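Local coordinates for extracellular solute-binding protein family 1 (Arthrobacter chlorophenolicus, PDB 4R2F) that probably binds sugars outside the membrane for uptake by an ABC-type transporter, and here holds the glucose disaccharide laminaribiose, at residues Leu153-Leu158 / Val367-Glu372; Asn346-Phe351 / Pro358-Asp363; Ala392-Gly397 / Thr423-Val428. All coordinates share one frame; numbering follows the deposited sequence.

Overall arrangement
From the N terminus, the first segment met is Leu153-Leu158 on strand 145-161. The chain then runs some 200 residues, much of it helix, before helix 364-373 returns to this strand and closes interaction 1. Within that loop lies interaction 2, a short excursion in which Pro358-Asp363 folds back on Asn346-Phe351. Interactions 1 and 2 touch: Leu348 pairs through its backbone with Leu153, so strand 348-349 joins the same sheet. Interaction 3 follows in series, closing a loop of 25 mostly helical residues between helices 389-396 and 414-428, its centre about 27 Å from that of interaction 1 and on the opposite side of the chain's centre. Interactions 1 and 3 both bring an aspartate to the same glucose, chain C.

Interaction 1: Leu153-Leu158 / Val367-Glu372; sequences LDIRPL and VKIVNE. With BGC (beta-D-glucopyranose), chain B; BGC (beta-D-glucopyranose), chain C.
Ile369 of helix 364-373 is the one side chain of 367-372 that touches 153-158, and it does so with two different branches. Its CG2 methyl lies 3.5 Å from CG2 of Ile155, the two isoleucines sliding past each other in opposite directions. The other branch turns to Pro157: CD1 of Ile369 comes within 3.8 Å of the ring carbon CG of Pro157, the side chains crossing at a slant. With CG1 beside its own backbone N (chi1 -68°) and CG2 anti to it, Ile369 straddles Ile155 of the strand and Pro157 in the loop beyond.

Asp154 and Arg156 point to the other side of the chain, where laminaribiose is bound. Arg156 grips the carboxylate end-on, NH1 on OD1 and NH2 on OD2, both at 2.8 Å, in a two-pronged salt bridge. OD1 lies nearly in the guanidinium plane, yet the carboxylate is met from well above its own plane, 54° out at OD1. OD2 also accepts hydrogen bonds of 2.6 Å from O2 of the chain B glucose and 2.6 Å from O2 of the chain C glucose, so three donors converge on one oxygen. NH2 of Arg156 stands 3.2 Å from O3 of the chain B glucose, the oxygen that links the two rings, at the guanidinium edge. His207 holds NE of Arg156 through ND1 while its NE2 bonds to the sugar, so it binds the ligand and also steadies the arginine.

Thus one short stretch of chain turns a greasy side to the helix and a charged side to the ligand. The arginine probably keeps the buried aspartate ionised, and hydroxyls of both rings meet on one oxygen, which suggests that the site reads how the two glucoses are joined.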
loop_
_atom_site.group_PDB
_atom_site.type_symbol
_atom_site.label_atom_id
_atom_site.label_comp_id
_atom_site.label_asym_id
_atom_site.label_seq_id
_atom_site.Cartn_x
_atom_site.Cartn_y
_atom_site.Cartn_z
ATOM N N LEU A 153 1.479 6.814 -4.851
ATOM C CA LEU A 153 2.437 5.823 -4.485
ATOM C C LEU A 153 2.362 5.593 -2.999
ATOM O O LEU A 153 2.713 6.457 -2.203
ATOM C CB LEU A 153 3.841 6.251 -4.880
ATOM C CG LEU A 153 4.117 6.415 -6.375
ATOM C CD1 LEU A 153 5.363 7.272 -6.593
ATOM C CD2 LEU A 153 4.247 5.055 -7.021
ATOM N N ASP A 154 1.919 4.408 -2.617
ATOM C CA ASP A 154 1.662 4.134 -1.206
ATOM C C ASP A 154 2.874 3.397 -0.690
ATOM O O ASP A 154 3.043 2.210 -0.935
ATOM C CB ASP A 154 0.382 3.321 -1.060
ATOM C CG ASP A 154 -0.013 3.062 0.396
ATOM O OD1 ASP A 154 0.512 3.714 1.321
ATOM O OD2 ASP A 154 -0.849 2.165 0.604
ATOM N N ILE A 155 3.708 4.131 0.021
ATOM C CA ILE A 155 4.980 3.667 0.546
ATOM C C ILE A 155 4.854 3.333 2.043
ATOM O O ILE A 155 3.931 3.802 2.700
ATOM C CB ILE A 155 6.064 4.762 0.312
ATOM C CG1 ILE A 155 7.481 4.180 0.406
ATOM C CG2 ILE A 155 5.887 5.936 1.253
ATOM C CD1 ILE A 155 8.521 5.009 -0.310
ATOM N N ARG A 156 5.782 2.528 2.552
ATOM C CA ARG A 156 5.712 1.915 3.887
ATOM C C ARG A 156 6.875 2.354 4.781
ATOM O O ARG A 156 7.857 1.630 4.947
ATOM C CB ARG A 156 5.686 0.386 3.763
ATOM C CG ARG A 156 4.381 -0.141 3.180
ATOM C CD ARG A 156 3.281 -0.187 4.239
ATOM N NE ARG A 156 1.966 -0.377 3.637
ATOM C CZ ARG A 156 1.270 0.564 3.017
ATOM N NH1 ARG A 156 1.696 1.817 2.992
ATOM N NH2 ARG A 156 0.093 0.268 2.488
ATOM N N PRO A 157 6.762 3.555 5.370
ATOM C CA PRO A 157 7.837 4.016 6.213
ATOM C C PRO A 157 7.764 3.408 7.603
ATOM O O PRO A 157 6.709 2.968 8.049
ATOM C CB PRO A 157 7.623 5.542 6.288
ATOM C CG PRO A 157 6.404 5.839 5.467
ATOM C CD PRO A 157 5.674 4.537 5.290
ATOM N N LEU A 158 8.902 3.417 8.272
ATOM C CA LEU A 158 8.977 3.119 9.684
ATOM C C LEU A 158 8.802 4.436 10.448
ATOM O O LEU A 158 9.217 5.504 9.967
ATOM C CB LEU A 158 10.303 2.459 10.005
ATOM C CG LEU A 158 10.485 1.067 9.383
ATOM C CD1 LEU A 158 11.941 0.655 9.392
ATOM C CD2 LEU A 158 9.655 0.025 10.108
ATOM N N VAL A 367 9.578 14.774 3.499
ATOM C CA VAL A 367 10.905 14.875 2.888
ATOM C C VAL A 367 11.783 13.675 3.221
ATOM O O VAL A 367 12.496 13.150 2.349
ATOM C CB VAL A 367 11.616 16.187 3.268
ATOM C CG1 VAL A 367 13.082 16.162 2.857
ATOM C CG2 VAL A 367 10.898 17.354 2.595
ATOM N N LYS A 368 11.727 13.217 4.466
ATOM C CA LYS A 368 12.535 12.060 4.844
ATOM C C LYS A 368 12.124 10.789 4.065
ATOM O O LYS A 368 12.965 9.970 3.667
ATOM C CB LYS A 368 12.429 11.844 6.332
ATOM C CG LYS A 368 13.323 10.737 6.860
ATOM C CD LYS A 368 13.380 10.814 8.371
ATOM C CE LYS A 368 14.307 9.778 8.936
ATOM N NZ LYS A 368 14.531 9.961 10.388
ATOM N N ILE A 369 10.826 10.634 3.821
ATOM C CA ILE A 369 10.303 9.496 3.045
ATOM C C ILE A 369 10.801 9.532 1.607
ATOM O O ILE A 369 11.274 8.520 1.070
ATOM C CB ILE A 369 8.753 9.474 3.095
ATOM C CG1 ILE A 369 8.285 9.139 4.509
ATOM C CG2 ILE A 369 8.168 8.488 2.101
ATOM C CD1 ILE A 369 6.862 9.569 4.768
ATOM N N VAL A 370 10.696 10.704 0.991
ATOM C CA VAL A 370 11.230 10.931 -0.348
ATOM C C VAL A 370 12.698 10.627 -0.413
ATOM O O VAL A 370 13.159 9.934 -1.318
ATOM C CB VAL A 370 10.935 12.383 -0.819
ATOM C CG1 VAL A 370 11.546 12.689 -2.184
ATOM C CG2 VAL A 370 9.427 12.561 -0.934
ATOM N N ASN A 371 13.445 11.125 0.561
ATOM C CA ASN A 371 14.889 11.049 0.472
ATOM C C ASN A 371 15.475 9.702 0.869
ATOM O O ASN A 371 16.484 9.327 0.341
ATOM C CB ASN A 371 15.550 12.153 1.301
ATOM C CG ASN A 371 15.334 13.539 0.702
ATOM O OD1 ASN A 371 14.844 13.678 -0.407
ATOM N ND2 ASN A 371 15.672 14.565 1.460
ATOM N N GLU A 372 14.839 9.004 1.803
ATOM C CA GLU A 372 15.388 7.774 2.362
ATOM C C GLU A 372 14.636 6.542 1.956
ATOM O O GLU A 372 15.229 5.490 1.883
ATOM C CB GLU A 372 15.450 7.863 3.892
ATOM C CG GLU A 372 16.341 9.026 4.379
ATOM C CD GLU A 372 16.628 9.017 5.872
ATOM O OE1 GLU A 372 16.534 7.945 6.530
ATOM O OE2 GLU A 372 16.984 10.104 6.396
HETATM C C2 BGC B . -3.419 1.523 2.810
HETATM C C3 BGC B . -3.880 0.255 2.074
HETATM C C4 BGC B . -4.333 -0.787 3.106
HETATM C C5 BGC B . -5.378 -0.170 4.072
HETATM C C6 BGC B . -5.935 -1.175 5.089
HETATM C C1 BGC B . -4.507 1.987 3.796
HETATM O O1 BGC B . -4.063 3.112 4.555
HETATM O O2 BGC B . -3.108 2.548 1.850
HETATM O O3 BGC B . -2.800 -0.185 1.210
HETATM O O4 BGC B . -4.918 -1.955 2.518
HETATM O O5 BGC B . -4.766 0.910 4.721
HETATM O O6 BGC B . -4.860 -1.787 5.804
HETATM C C2 BGC C . -2.206 -0.622 -1.052
HETATM C C3 BGC C . -2.773 -1.288 -2.307
HETATM C C4 BGC C . -3.010 -2.769 -2.044
HETATM C C5 BGC C . -3.896 -2.947 -0.819
HETATM C C6 BGC C . -4.062 -4.425 -0.440
HETATM C C1 BGC C . -3.245 -0.826 0.036
HETATM O O2 BGC C . -1.961 0.762 -1.272
HETATM O O3 BGC C . -1.878 -1.124 -3.406
HETATM O O4 BGC C . -3.694 -3.348 -3.148
HETATM O O5 BGC C . -3.351 -2.234 0.297
HETATM O O6 BGC C . -2.810 -5.039 -0.063
#

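Interaction 2: Asn346-Phe351 / Pro358-Asp363; sequences NALPVF and PEFTAD
Phe360 fills the contact from the short helix 358-361, its ring directed at Leu348 and Pro349. All the direct touches between Asn346-Phe351 and Pro358-Asp363 are apolar. The CD2 methyl of Leu348 sits at the edge of the ring, in its plane, 3.7 Å from CZ. Beside it, CD of Pro349 approaches CE1 of Phe360 at 3.7 Å and CZ at 4.0 Å, the proline and the phenylalanine coming from opposite directions. The ring gets there because CG of Phe360 stands anti to its backbone N (chi1 -172°), which sends it off the helix toward the strand. Leu348 starts out across the line between the segments, and only its branch end closes on the ring. Val370 of helix 364-373 touches both Phe360 and Leu348, and Pro349 also touches Ile354 and Thr355 of helix 352-355.

Away from the contact, Phe351 has Val350 CG2 over one face, 4.0 Å above its plane and toward the rim, and stacks with Phe132.

Hydrogen bonds hold each segment in place but do not cross the contact. The backbone of Leu348 pairs with Leu153, and the carbonyl of Ala347 receives Trp340 NE1. In the helix, Ala362 N bonds to Pro358 O at 3.1 Å. Phe360 O accepts from Asn366 ND2, and Asp363 OD1 caps Asn365 N, so one helix passes into the next with the second starting from an aspartate N-cap.

The arrangement is that of an alpha/beta layer: a short, weakly bonded strand, antiparallel to strand 145-161 in the mixed sheet, is covered by consecutive helices that follow it in the chain, as in the lobes of solute-binding proteins.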
loop_
_atom_site.group_PDB
_atom_site.type_symbol
_atom_site.label_atom_id
_atom_site.label_comp_id
_atom_site.label_asym_id
_atom_site.label_seq_id
_atom_site.Cartn_x
_atom_site.Cartn_y
_atom_site.Cartn_z
ATOM N N ASN A 346 -2.514 9.684 2.658
ATOM C CA ASN A 346 -1.524 8.853 3.340
ATOM C C ASN A 346 -0.622 8.136 2.307
ATOM O O ASN A 346 -0.255 6.970 2.481
ATOM C CB ASN A 346 -2.208 7.818 4.216
ATOM C CG ASN A 346 -2.798 8.408 5.474
ATOM O OD1 ASN A 346 -3.442 7.696 6.230
ATOM N ND2 ASN A 346 -2.591 9.703 5.703
ATOM N N ALA A 347 -0.257 8.872 1.263
ATOM C CA ALA A 347 0.555 8.347 0.166
ATOM C C ALA A 347 1.299 9.473 -0.521
ATOM O O ALA A 347 0.972 10.638 -0.332
ATOM C CB ALA A 347 -0.325 7.619 -0.835
ATOM N N LEU A 348 2.302 9.105 -1.311
ATOM C CA LEU A 348 3.055 10.052 -2.115
ATOM C C LEU A 348 2.267 10.389 -3.368
ATOM O O LEU A 348 1.529 9.555 -3.865
ATOM C CB LEU A 348 4.410 9.456 -2.495
ATOM C CG LEU A 348 5.425 9.291 -1.369
ATOM C CD1 LEU A 348 6.516 8.335 -1.790
ATOM C CD2 LEU A 348 6.037 10.611 -0.970
ATOM N N PRO A 349 2.412 11.616 -3.888
ATOM C CA PRO A 349 1.846 11.932 -5.213
ATOM C C PRO A 349 2.656 11.346 -6.360
ATOM O O PRO A 349 3.787 10.912 -6.161
ATOM C CB PRO A 349 1.888 13.467 -5.269
ATOM C CG PRO A 349 2.924 13.867 -4.284
ATOM C CD PRO A 349 3.009 12.795 -3.235
ATOM N N VAL A 350 2.058 11.305 -7.550
ATOM C CA VAL A 350 2.766 10.848 -8.753
ATOM C C VAL A 350 3.028 12.009 -9.729
ATOM O O VAL A 350 3.510 11.796 -10.854
ATOM C CB VAL A 350 2.010 9.726 -9.501
ATOM C CG1 VAL A 350 1.911 8.480 -8.620
ATOM C CG2 VAL A 350 0.639 10.196 -9.986
ATOM N N PHE A 351 2.698 13.212 -9.284
ATOM C CA PHE A 351 2.852 14.424 -10.084
ATOM C C PHE A 351 3.882 15.339 -9.453
ATOM O O PHE A 351 3.818 15.639 -8.267
ATOM C CB PHE A 351 1.527 15.162 -10.202
ATOM C CG PHE A 351 0.539 14.483 -11.108
ATOM C CD1 PHE A 351 0.801 14.336 -12.464
ATOM C CD2 PHE A 351 -0.659 14.000 -10.613
ATOM C CE1 PHE A 351 -0.112 13.706 -13.296
ATOM C CE2 PHE A 351 -1.567 13.367 -11.440
ATOM C CZ PHE A 351 -1.290 13.214 -12.784
ATOM N N PRO A 358 4.063 23.633 -1.411
ATOM C CA PRO A 358 4.486 24.047 -0.084
ATOM C C PRO A 358 3.991 23.153 1.048
ATOM O O PRO A 358 4.733 22.861 1.987
ATOM C CB PRO A 358 3.873 25.440 0.044
ATOM C CG PRO A 358 3.899 25.967 -1.357
ATOM C CD PRO A 358 3.671 24.782 -2.253
ATOM N N GLU A 359 2.738 22.743 0.967
ATOM C CA GLU A 359 2.113 21.912 1.995
ATOM C C GLU A 359 2.812 20.557 2.140
ATOM O O GLU A 359 2.840 20.006 3.220
ATOM C CB GLU A 359 0.621 21.698 1.677
ATOM C CG GLU A 359 -0.284 22.902 1.981
ATOM C CD GLU A 359 -0.369 23.923 0.848
ATOM O OE1 GLU A 359 0.367 23.826 -0.153
ATOM O OE2 GLU A 359 -1.197 24.850 0.948
ATOM N N PHE A 360 3.324 20.027 1.028
ATOM C CA PHE A 360 4.050 18.765 1.008
ATOM C C PHE A 360 5.494 18.874 1.536
ATOM O O PHE A 360 5.891 18.150 2.426
ATOM C CB PHE A 360 4.096 18.237 -0.440
ATOM C CG PHE A 360 4.646 16.851 -0.540
ATOM C CD1 PHE A 360 3.871 15.772 -0.139
ATOM C CD2 PHE A 360 5.952 16.626 -0.970
ATOM C CE1 PHE A 360 4.376 14.483 -0.191
ATOM C CE2 PHE A 360 6.456 15.334 -1.043
ATOM C CZ PHE A 360 5.663 14.264 -0.641
ATOM N N THR A 361 6.299 19.742 0.944
ATOM C CA THR A 361 7.719 19.823 1.310
ATOM C C THR A 361 7.969 20.450 2.685
ATOM O O THR A 361 9.029 20.242 3.261
ATOM C CB THR A 361 8.570 20.596 0.283
ATOM O OG1 THR A 361 8.098 21.936 0.189
ATOM C CG2 THR A 361 8.514 19.940 -1.080
ATOM N N ALA A 362 7.010 21.178 3.252
ATOM C CA ALA A 362 7.296 21.830 4.541
ATOM C C ALA A 362 7.252 20.844 5.711
ATOM O O ALA A 362 7.717 21.165 6.821
ATOM C CB ALA A 362 6.330 22.970 4.791
ATOM N N ASP A 363 6.656 19.676 5.464
ATOM C CA ASP A 363 6.573 18.586 6.441
ATOM C C ASP A 363 7.816 17.703 6.324
ATOM O O ASP A 363 7.973 16.968 5.339
ATOM C CB ASP A 363 5.294 17.778 6.201
ATOM C CG ASP A 363 5.096 16.652 7.200
ATOM O OD1 ASP A 363 6.052 16.320 7.951
ATOM O OD2 ASP A 363 3.962 16.094 7.231
#

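Interaction 3: Ala392-Gly397 / Thr423-Val428; sequences AALDGG and TGLKSV. With BGC (beta-D-glucopyranose), chain C.
Leu394 and Leu425 join helix 389-396 to helix 414-428 through their branch ends, CD1 of Leu394 lying 3.8 Å from CD2 of Leu425. The two side chains are skewed to each other, and CD2 of Leu425 also comes to 4.2 Å from CA of Leu394. One turn along helix 414-428, CG2 of Val428 packs more loosely on CB of Ala393, at 4.4 Å.

The next residue, Asp395, heads for the sugar instead. From CB the chain extends anti to the backbone N (chi1 -179°), and CG comes within 3.4 Å of O6 of the chain C glucose, the non-reducing ring, whose C1 is joined to O3 of the other. There the carboxylate divides its work: OD1 takes a hydrogen bond from O6 at 2.5 Å, and OD2 takes one from O4, also at 2.5 Å. Phe80 and Phe380 touch the same side chain. The carboxylate thus grips the O4 and O6 hydroxyls of one glucose within the ligand pocket, on a helix backed by the C-terminal helix of a solute-binding fold.

Gly397 ends helix 389-396 and is the N-cap of helix 398-408. In helix 414-428, Thr423 O accepts both Ser427 N and Ser427 OG, the hydroxyl at 3.0 Å, from opposite faces of its plane.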
loop_
_atom_site.group_PDB
_atom_site.type_symbol
_atom_site.label_atom_id
_atom_site.label_comp_id
_atom_site.label_asym_id
_atom_site.label_seq_id
_atom_site.Cartn_x
_atom_site.Cartn_y
_atom_site.Cartn_z
ATOM N N ALA A 392 -2.017 -9.389 -8.570
ATOM C CA ALA A 392 -3.368 -9.199 -8.091
ATOM C C ALA A 392 -3.787 -10.355 -7.164
ATOM O O ALA A 392 -4.376 -10.126 -6.096
ATOM C CB ALA A 392 -4.333 -9.067 -9.247
ATOM N N ALA A 393 -3.484 -11.585 -7.564
ATOM C CA ALA A 393 -3.861 -12.783 -6.765
ATOM C C ALA A 393 -3.036 -12.885 -5.482
ATOM O O ALA A 393 -3.547 -13.191 -4.403
ATOM C CB ALA A 393 -3.706 -14.037 -7.590
ATOM N N LEU A 394 -1.757 -12.559 -5.595
ATOM C CA LEU A 394 -0.917 -12.481 -4.433
ATOM C C LEU A 394 -1.459 -11.486 -3.421
ATOM O O LEU A 394 -1.662 -11.825 -2.269
ATOM C CB LEU A 394 0.508 -12.135 -4.832
ATOM C CG LEU A 394 1.439 -11.664 -3.729
ATOM C CD1 LEU A 394 1.644 -12.761 -2.709
ATOM C CD2 LEU A 394 2.781 -11.230 -4.315
ATOM N N ASP A 395 -1.715 -10.267 -3.870
ATOM C CA ASP A 395 -2.090 -9.161 -2.990
ATOM C C ASP A 395 -3.464 -9.335 -2.329
ATOM O O ASP A 395 -3.612 -9.095 -1.140
ATOM C CB ASP A 395 -2.064 -7.864 -3.812
ATOM C CG ASP A 395 -2.406 -6.628 -3.005
ATOM O OD1 ASP A 395 -1.819 -6.440 -1.925
ATOM O OD2 ASP A 395 -3.231 -5.821 -3.475
ATOM N N GLY A 396 -4.455 -9.753 -3.104
ATOM C CA GLY A 396 -5.832 -9.806 -2.636
ATOM C C GLY A 396 -6.320 -11.156 -2.126
ATOM O O GLY A 396 -7.428 -11.240 -1.631
ATOM N N GLY A 397 -5.505 -12.199 -2.255
ATOM C CA GLY A 397 -5.972 -13.563 -2.025
ATOM C C GLY A 397 -5.730 -14.100 -0.621
ATOM O O GLY A 397 -5.020 -13.510 0.209
ATOM N N THR A 423 2.468 -23.191 -1.520
ATOM C CA THR A 423 1.436 -24.065 -1.993
ATOM C C THR A 423 0.150 -23.329 -2.286
ATOM O O THR A 423 -0.496 -23.613 -3.291
ATOM C CB THR A 423 1.222 -25.205 -0.969
ATOM O OG1 THR A 423 2.436 -25.965 -0.904
ATOM C CG2 THR A 423 0.064 -26.095 -1.359
ATOM N N GLY A 424 -0.243 -22.393 -1.429
ATOM C CA GLY A 424 -1.502 -21.649 -1.668
ATOM C C GLY A 424 -1.424 -20.761 -2.929
ATOM O O GLY A 424 -2.376 -20.638 -3.705
ATOM N N LEU A 425 -0.264 -20.150 -3.111
ATOM C CA LEU A 425 -0.011 -19.320 -4.278
ATOM C C LEU A 425 -0.030 -20.154 -5.561
ATOM O O LEU A 425 -0.565 -19.701 -6.548
ATOM C CB LEU A 425 1.331 -18.597 -4.140
ATOM C CG LEU A 425 1.380 -17.470 -3.095
ATOM C CD1 LEU A 425 2.813 -16.968 -2.937
ATOM C CD2 LEU A 425 0.432 -16.332 -3.477
ATOM N N LYS A 426 0.511 -21.376 -5.540
ATOM C CA LYS A 426 0.467 -22.241 -6.732
ATOM C C LYS A 426 -0.941 -22.637 -7.104
ATOM O O LYS A 426 -1.230 -22.784 -8.280
ATOM C CB LYS A 426 1.388 -23.455 -6.596
ATOM C CG LYS A 426 2.834 -23.033 -6.761
ATOM C CD LYS A 426 3.860 -24.059 -6.336
ATOM C CE LYS A 426 5.230 -23.409 -6.390
ATOM N NZ LYS A 426 6.272 -24.218 -5.717
ATOM N N SER A 427 -1.835 -22.736 -6.125
ATOM C CA SER A 427 -3.205 -23.054 -6.413
ATOM C C SER A 427 -3.901 -21.965 -7.203
ATOM O O SER A 427 -4.881 -22.254 -7.875
ATOM C CB SER A 427 -3.969 -23.296 -5.130
ATOM O OG SER A 427 -3.246 -24.193 -4.326
ATOM N N VAL A 428 -3.438 -20.711 -7.110
ATOM C CA VAL A 428 -4.195 -19.569 -7.694
ATOM C C VAL A 428 -3.461 -18.775 -8.781
ATOM O O VAL A 428 -4.065 -18.300 -9.734
ATOM C CB VAL A 428 -4.717 -18.582 -6.604
ATOM C CG1 VAL A 428 -5.758 -19.254 -5.713
ATOM C CG2 VAL A 428 -3.576 -18.035 -5.766
HETATM C C2 BGC C . -2.206 -0.622 -1.052
HETATM C C3 BGC C . -2.773 -1.288 -2.307
HETATM C C4 BGC C . -3.010 -2.769 -2.044
HETATM C C5 BGC C . -3.896 -2.947 -0.819
HETATM C C6 BGC C . -4.062 -4.425 -0.440
HETATM C C1 BGC C . -3.245 -0.826 0.036
HETATM O O2 BGC C . -1.961 0.762 -1.272
HETATM O O3 BGC C . -1.878 -1.124 -3.406
HETATM O O4 BGC C . -3.694 -3.348 -3.148
HETATM O O5 BGC C . -3.351 -2.234 0.297
HETATM O O6 BGC C . -2.810 -5.039 -0.063
#